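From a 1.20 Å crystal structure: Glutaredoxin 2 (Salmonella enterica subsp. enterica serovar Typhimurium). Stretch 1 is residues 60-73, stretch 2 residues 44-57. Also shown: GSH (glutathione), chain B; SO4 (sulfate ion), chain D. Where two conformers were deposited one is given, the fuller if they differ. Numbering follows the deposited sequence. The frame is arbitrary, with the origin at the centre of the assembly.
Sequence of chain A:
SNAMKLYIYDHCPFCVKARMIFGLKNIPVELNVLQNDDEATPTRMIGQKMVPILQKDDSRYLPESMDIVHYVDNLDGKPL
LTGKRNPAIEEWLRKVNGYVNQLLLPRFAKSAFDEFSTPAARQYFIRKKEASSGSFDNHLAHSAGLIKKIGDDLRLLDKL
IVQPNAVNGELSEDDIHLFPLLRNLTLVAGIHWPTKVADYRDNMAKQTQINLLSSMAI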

# COMPACT_ATOMS: atom_id res chain seq x y z
N ARG A 60 16.60 14.70 9.91
CA ARG A 60 15.50 15.45 9.32
C ARG A 60 14.45 14.49 8.72
O ARG A 60 14.75 13.35 8.36
CB ARG A 60 16.01 16.46 8.29
CG ARG A 60 16.85 17.53 8.90
CD ARG A 60 17.22 18.58 7.88
NE ARG A 60 17.93 19.68 8.52
CZ ARG A 60 19.23 19.71 8.77
NH1 ARG A 60 19.72 20.77 9.38
NH2 ARG A 60 20.04 18.71 8.43
N TYR A 61 13.24 15.01 8.57
CA TYR A 61 12.12 14.23 8.13
C TYR A 61 11.71 14.54 6.71
O TYR A 61 11.78 15.69 6.26
CB TYR A 61 10.94 14.49 9.07
CG TYR A 61 11.21 14.12 10.51
CD1 TYR A 61 11.45 15.09 11.48
CD2 TYR A 61 11.22 12.80 10.89
CE1 TYR A 61 11.70 14.74 12.79
CE2 TYR A 61 11.47 12.44 12.19
CZ TYR A 61 11.71 13.42 13.14
OH TYR A 61 11.92 13.10 14.46
N LEU A 62 11.25 13.53 6.00
CA LEU A 62 10.80 13.65 4.63
C LEU A 62 9.45 12.96 4.47
O LEU A 62 9.38 11.73 4.57
CB LEU A 62 11.81 12.99 3.69
CG LEU A 62 11.52 13.00 2.19
CD1 LEU A 62 11.53 14.38 1.60
CD2 LEU A 62 12.50 12.10 1.40
N PRO A 63 8.39 13.72 4.22
CA PRO A 63 7.10 13.12 3.90
C PRO A 63 6.99 12.92 2.38
O PRO A 63 7.89 13.26 1.63
CB PRO A 63 6.12 14.19 4.38
CG PRO A 63 6.85 15.45 4.08
CD PRO A 63 8.31 15.18 4.26
N GLU A 64 5.84 12.38 1.97
CA GLU A 64 5.42 12.11 0.59
C GLU A 64 6.01 10.81 0.06
O GLU A 64 7.21 10.74 -0.24
CB GLU A 64 5.69 13.26 -0.38
CG GLU A 64 4.98 14.54 -0.01
CD GLU A 64 3.47 14.48 -0.18
OE1 GLU A 64 2.96 13.56 -0.87
OE2 GLU A 64 2.82 15.41 0.37
N SER A 65 5.15 9.82 -0.06
CA SER A 65 5.57 8.51 -0.52
C SER A 65 6.51 8.50 -1.71
O SER A 65 7.54 7.84 -1.66
CB SER A 65 4.35 7.62 -0.81
OG SER A 65 3.53 8.18 -1.79
N MSE A 66 6.18 9.22 -2.76
CA MSE A 66 7.03 9.13 -3.97
C MSE A 66 8.35 9.85 -3.78
O MSE A 66 9.35 9.47 -4.39
CB MSE A 66 6.28 9.60 -5.20
CG MSE A 66 5.05 8.77 -5.55
SE MSE A 66 5.32 6.85 -5.57
CE MSE A 66 6.64 6.75 -6.96
N ASP A 67 8.37 10.92 -2.97
CA ASP A 67 9.63 11.57 -2.65
C ASP A 67 10.53 10.64 -1.85
O ASP A 67 11.73 10.61 -2.07
CB ASP A 67 9.42 12.88 -1.93
CG ASP A 67 8.76 13.93 -2.79
OD1 ASP A 67 8.63 13.75 -4.03
OD2 ASP A 67 8.31 14.95 -2.25
N ILE A 68 9.96 9.90 -0.91
CA ILE A 68 10.70 8.92 -0.15
C ILE A 68 11.23 7.84 -1.10
O ILE A 68 12.38 7.45 -1.03
CB ILE A 68 9.82 8.31 0.95
CG1 ILE A 68 9.42 9.38 1.97
CG2 ILE A 68 10.50 7.12 1.61
CD1 ILE A 68 8.32 8.94 2.90
N VAL A 69 10.37 7.31 -1.96
CA VAL A 69 10.75 6.27 -2.91
C VAL A 69 11.98 6.70 -3.70
O VAL A 69 12.94 5.97 -3.79
CB VAL A 69 9.56 5.92 -3.84
CG1 VAL A 69 10.02 5.14 -5.09
CG2 VAL A 69 8.48 5.13 -3.07
N HIS A 70 11.90 7.87 -4.30
CA HIS A 70 13.03 8.32 -5.14
C HIS A 70 14.29 8.65 -4.34
O HIS A 70 15.38 8.33 -4.78
CB HIS A 70 12.61 9.45 -6.03
CG HIS A 70 11.65 9.02 -7.09
ND1 HIS A 70 10.38 9.51 -7.19
CD2 HIS A 70 11.79 8.12 -8.11
CE1 HIS A 70 9.77 8.94 -8.22
NE2 HIS A 70 10.60 8.08 -8.79
N TYR A 71 14.15 9.29 -3.18
CA TYR A 71 15.31 9.58 -2.35
C TYR A 71 16.06 8.29 -2.02
O TYR A 71 17.27 8.15 -2.20
CB TYR A 71 14.85 10.28 -1.07
CG TYR A 71 15.97 10.44 -0.05
CD1 TYR A 71 16.96 11.40 -0.21
CD2 TYR A 71 16.04 9.60 1.04
CE1 TYR A 71 18.00 11.53 0.73
CE2 TYR A 71 17.06 9.72 1.98
CZ TYR A 71 18.05 10.67 1.82
OH TYR A 71 19.06 10.81 2.76
N VAL A 72 15.32 7.31 -1.51
CA VAL A 72 15.93 6.05 -1.10
C VAL A 72 16.49 5.28 -2.31
O VAL A 72 17.55 4.74 -2.23
CB VAL A 72 14.95 5.21 -0.27
CG1 VAL A 72 15.53 3.84 0.11
CG2 VAL A 72 14.53 5.96 0.99
N ASP A 73 15.78 5.25 -3.43
CA ASP A 73 16.27 4.56 -4.61
C ASP A 73 17.56 5.22 -5.13
O ASP A 73 18.42 4.55 -5.70
CB ASP A 73 15.22 4.57 -5.72
CG ASP A 73 15.51 3.56 -6.83
OD1 ASP A 73 16.07 2.49 -6.53
OD2 ASP A 73 15.14 3.87 -7.99
N1 GSH B . 0.47 12.38 -0.68
CA1 GSH B . 0.76 11.52 0.48
C1 GSH B . 1.85 10.55 0.13
O11 GSH B . 1.99 10.25 -1.09
O12 GSH B . 2.56 10.08 1.04
CB1 GSH B . -0.52 10.80 0.87
CG1 GSH B . -0.37 10.10 2.22
CD1 GSH B . -1.68 9.70 2.87
OE1 GSH B . -2.83 9.87 2.20
N2 GSH B . -1.65 9.11 4.04
CA2 GSH B . -2.83 8.84 4.86
C2 GSH B . -2.85 9.74 6.05
O2 GSH B . -1.70 10.05 6.64
CB2 GSH B . -2.87 7.36 5.30
SG2 GSH B . -3.06 6.13 3.96
N3 GSH B . -4.00 10.15 6.51
CA3 GSH B . -4.09 11.23 7.47
C3 GSH B . -4.70 10.71 8.71
O31 GSH B . -4.78 9.45 8.88
O32 GSH B . -5.11 11.54 9.56
S SO4 D . 20.40 14.19 2.53
O1 SO4 D . 20.78 12.81 2.23
O2 SO4 D . 19.18 14.62 1.80
O3 SO4 D . 20.21 14.35 3.96
O4 SO4 D . 21.55 15.05 2.17
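Stretch 2, residues 44-57: RMIGQKMVPILQKD

Stretch 2 lies on stretch 1 as the antiparallel partner of a short β-hairpin-like pair, its strand zipped to strand 61-63 by backbone hydrogen bonds, one sheet face packed by helix 65-73 and glutathione bound near Pro 52 and Glu 64, where a water bridges the two backbones.

Stretch 2 enters as the last turn of a helix, which Gly 47 ends with a positive phi (87°) that a side chain would jam against the preceding carbonyl. An extended loop then leads through a cis peptide bond before Pro 52 into strand 53-55. This strand runs at 156° to strand 61-63, the axes approaching to 4.5 Å. Leu 62 and Leu 54 form the hydrogen-bonded pair: Leu 62 N donates to Leu 54 O at 2.8 Å, and Leu 54 N to Leu 62 O at 2.9 Å. Lys 56 N continues the ladder to Arg 60 O at 2.9 Å. Tyr 61 faces Gln 55 in the non-hydrogen-bonded register, their CA atoms 4.5 Å apart.

Alternation sorts the side chains. On the face of Tyr 61 and Gln 55, the helical end of stretch 2 covers the tyrosine: Met 45, a selenomethionine, lays its CB over the ring face, 3.8 Å from the centroid, while Ile 46 CG2 meets Tyr 61 CB at 3.9 Å. A water joins Tyr 61 OH (2.7 Å) to Gln 55 OE1 (2.8 Å). Pro 63 CB extends this apolar patch, 3.9 Å from both Ile 46 CD1 and the selenomethionine Met 50 CE.

The face of Leu 62 and Leu 54 receives the helix, whose axis passes 9.0 Å from strand 53-55 at 35° to its direction. Leu 54 is the hub: its CB lies 4.0 Å from Ile 68 CG1, and its CD2 3.7 Å from Tyr 71 CD2 and 4.1 Å from Val 72 CG2. Ile 68 CD1 also reaches Pro 52 CG at 3.9 Å. Farther along, Lys 56, extended beyond chi1, serves two purposes: its CE packs 3.6 Å from the Tyr 71 ring centroid, a CH-π contact, while NZ, 4.2 Å from that centroid in a cation-π contact, goes on to the sulfate that Tyr 71 OH also binds.

At the other end, Glu 64 N, at the N-cap position, and Pro 52 O stand 3.9 Å apart, too far for a direct bond; a water fills the gap, 2.9 Å from Glu 64 N and 2.8 Å from Pro 52 O, and also donates to glutathione O12. Val 51 pairs its backbone with the ligand in strand fashion, N to O2 and O to N2, each 2.9 Å, while Ser 65 N holds O12 at 2.8 Å.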

# COMPACT_ATOMS: atom_id res chain seq x y z
N ARG A 44 4.72 16.74 15.36
CA ARG A 44 6.02 17.20 15.85
C ARG A 44 7.04 17.10 14.70
O ARG A 44 7.85 18.01 14.46
CB ARG A 44 6.47 16.37 17.05
CG ARG A 44 7.56 17.01 17.88
CD ARG A 44 7.87 16.18 19.12
NE ARG A 44 6.64 15.74 19.78
CZ ARG A 44 6.23 14.48 19.88
NH1 ARG A 44 5.08 14.22 20.48
NH2 ARG A 44 6.97 13.48 19.41
N MSE A 45 6.97 16.00 13.96
CA MSE A 45 7.92 15.76 12.87
C MSE A 45 7.82 16.75 11.72
O MSE A 45 8.77 17.49 11.43
CB MSE A 45 7.75 14.33 12.34
CG MSE A 45 8.00 13.30 13.40
SE MSE A 45 7.58 11.52 12.83
CE MSE A 45 8.07 10.65 14.46
N ILE A 46 6.63 16.79 11.12
CA ILE A 46 6.38 17.52 9.86
C ILE A 46 5.30 18.59 9.91
O ILE A 46 5.02 19.23 8.90
CB ILE A 46 6.08 16.52 8.68
CG1 ILE A 46 4.78 15.76 8.93
CG2 ILE A 46 7.25 15.54 8.52
CD1 ILE A 46 4.24 15.00 7.72
N GLY A 47 4.68 18.81 11.06
CA GLY A 47 3.70 19.87 11.19
C GLY A 47 2.29 19.52 10.80
O GLY A 47 1.44 20.40 10.81
N GLN A 48 2.04 18.27 10.46
CA GLN A 48 0.72 17.78 10.13
C GLN A 48 0.63 16.28 10.41
O GLN A 48 1.66 15.60 10.52
CB GLN A 48 0.34 18.03 8.67
CG GLN A 48 1.20 17.30 7.64
CD GLN A 48 0.61 17.39 6.24
OE1 GLN A 48 -0.59 17.19 6.04
NE2 GLN A 48 1.44 17.71 5.27
N LYS A 49 -0.60 15.76 10.49
CA LYS A 49 -0.82 14.34 10.70
C LYS A 49 -0.92 13.67 9.35
O LYS A 49 -1.97 13.69 8.71
CB LYS A 49 -2.11 14.15 11.50
CG LYS A 49 -2.43 12.69 11.80
CD LYS A 49 -3.73 12.55 12.57
CE LYS A 49 -4.08 11.11 12.96
NZ LYS A 49 -4.33 10.23 11.79
N MSE A 50 0.19 13.12 8.90
CA MSE A 50 0.26 12.40 7.62
C MSE A 50 1.40 11.42 7.68
O MSE A 50 2.43 11.72 8.28
CB MSE A 50 0.45 13.38 6.45
CG MSE A 50 0.34 12.73 5.07
SE MSE A 50 0.42 13.97 3.59
CE MSE A 50 2.27 14.48 3.75
N VAL A 51 1.17 10.25 7.08
CA VAL A 51 2.20 9.22 6.94
C VAL A 51 2.15 8.78 5.47
O VAL A 51 1.11 8.90 4.82
CB VAL A 51 2.00 8.05 7.90
CG1 VAL A 51 2.27 8.49 9.33
CG2 VAL A 51 0.61 7.42 7.72
N PRO A 52 3.25 8.25 4.92
CA PRO A 52 4.52 7.94 5.58
C PRO A 52 5.42 9.14 5.83
O PRO A 52 5.35 10.14 5.12
CB PRO A 52 5.23 7.04 4.56
CG PRO A 52 4.67 7.47 3.23
CD PRO A 52 3.21 7.77 3.53
N ILE A 53 6.28 8.99 6.84
CA ILE A 53 7.34 9.95 7.11
C ILE A 53 8.63 9.17 7.24
O ILE A 53 8.73 8.25 8.02
CB ILE A 53 7.12 10.74 8.42
CG1 ILE A 53 5.80 11.49 8.38
CG2 ILE A 53 8.31 11.69 8.67
CD1 ILE A 53 5.31 12.01 9.75
N LEU A 54 9.64 9.55 6.47
CA LEU A 54 10.97 9.02 6.62
C LEU A 54 11.81 9.92 7.47
O LEU A 54 11.82 11.13 7.27
CB LEU A 54 11.65 8.98 5.24
CG LEU A 54 13.12 8.50 5.22
CD1 LEU A 54 13.24 7.04 5.61
CD2 LEU A 54 13.75 8.77 3.85
N GLN A 55 12.54 9.35 8.43
CA GLN A 55 13.57 10.07 9.14
C GLN A 55 14.89 9.66 8.50
O GLN A 55 15.24 8.48 8.48
CB GLN A 55 13.55 9.78 10.64
CG GLN A 55 14.52 10.66 11.41
CD GLN A 55 14.28 10.67 12.92
OE1 GLN A 55 13.72 9.73 13.49
NE2 GLN A 55 14.70 11.75 13.58
N LYS A 56 15.59 10.65 7.94
CA LYS A 56 16.86 10.47 7.27
C LYS A 56 17.99 10.28 8.28
O LYS A 56 17.84 10.53 9.47
CB LYS A 56 17.17 11.69 6.38
CG LYS A 56 16.22 11.91 5.22
CD LYS A 56 16.67 13.08 4.33
CE LYS A 56 15.82 13.21 3.06
NZ LYS A 56 16.22 14.40 2.26
N ASP A 57 19.15 9.88 7.77
CA ASP A 57 20.35 9.69 8.60
C ASP A 57 20.73 10.96 9.35
O ASP A 57 21.24 10.87 10.47
CB ASP A 57 21.53 9.22 7.76
CG ASP A 57 21.49 7.73 7.45
OD1 ASP A 57 20.56 7.01 7.87
OD2 ASP A 57 22.42 7.29 6.75
O HOH W 1 3.57 11.35 3.38
O HOH W 2 11.83 10.52 15.37
O HOH W 3 19.19 9.01 4.97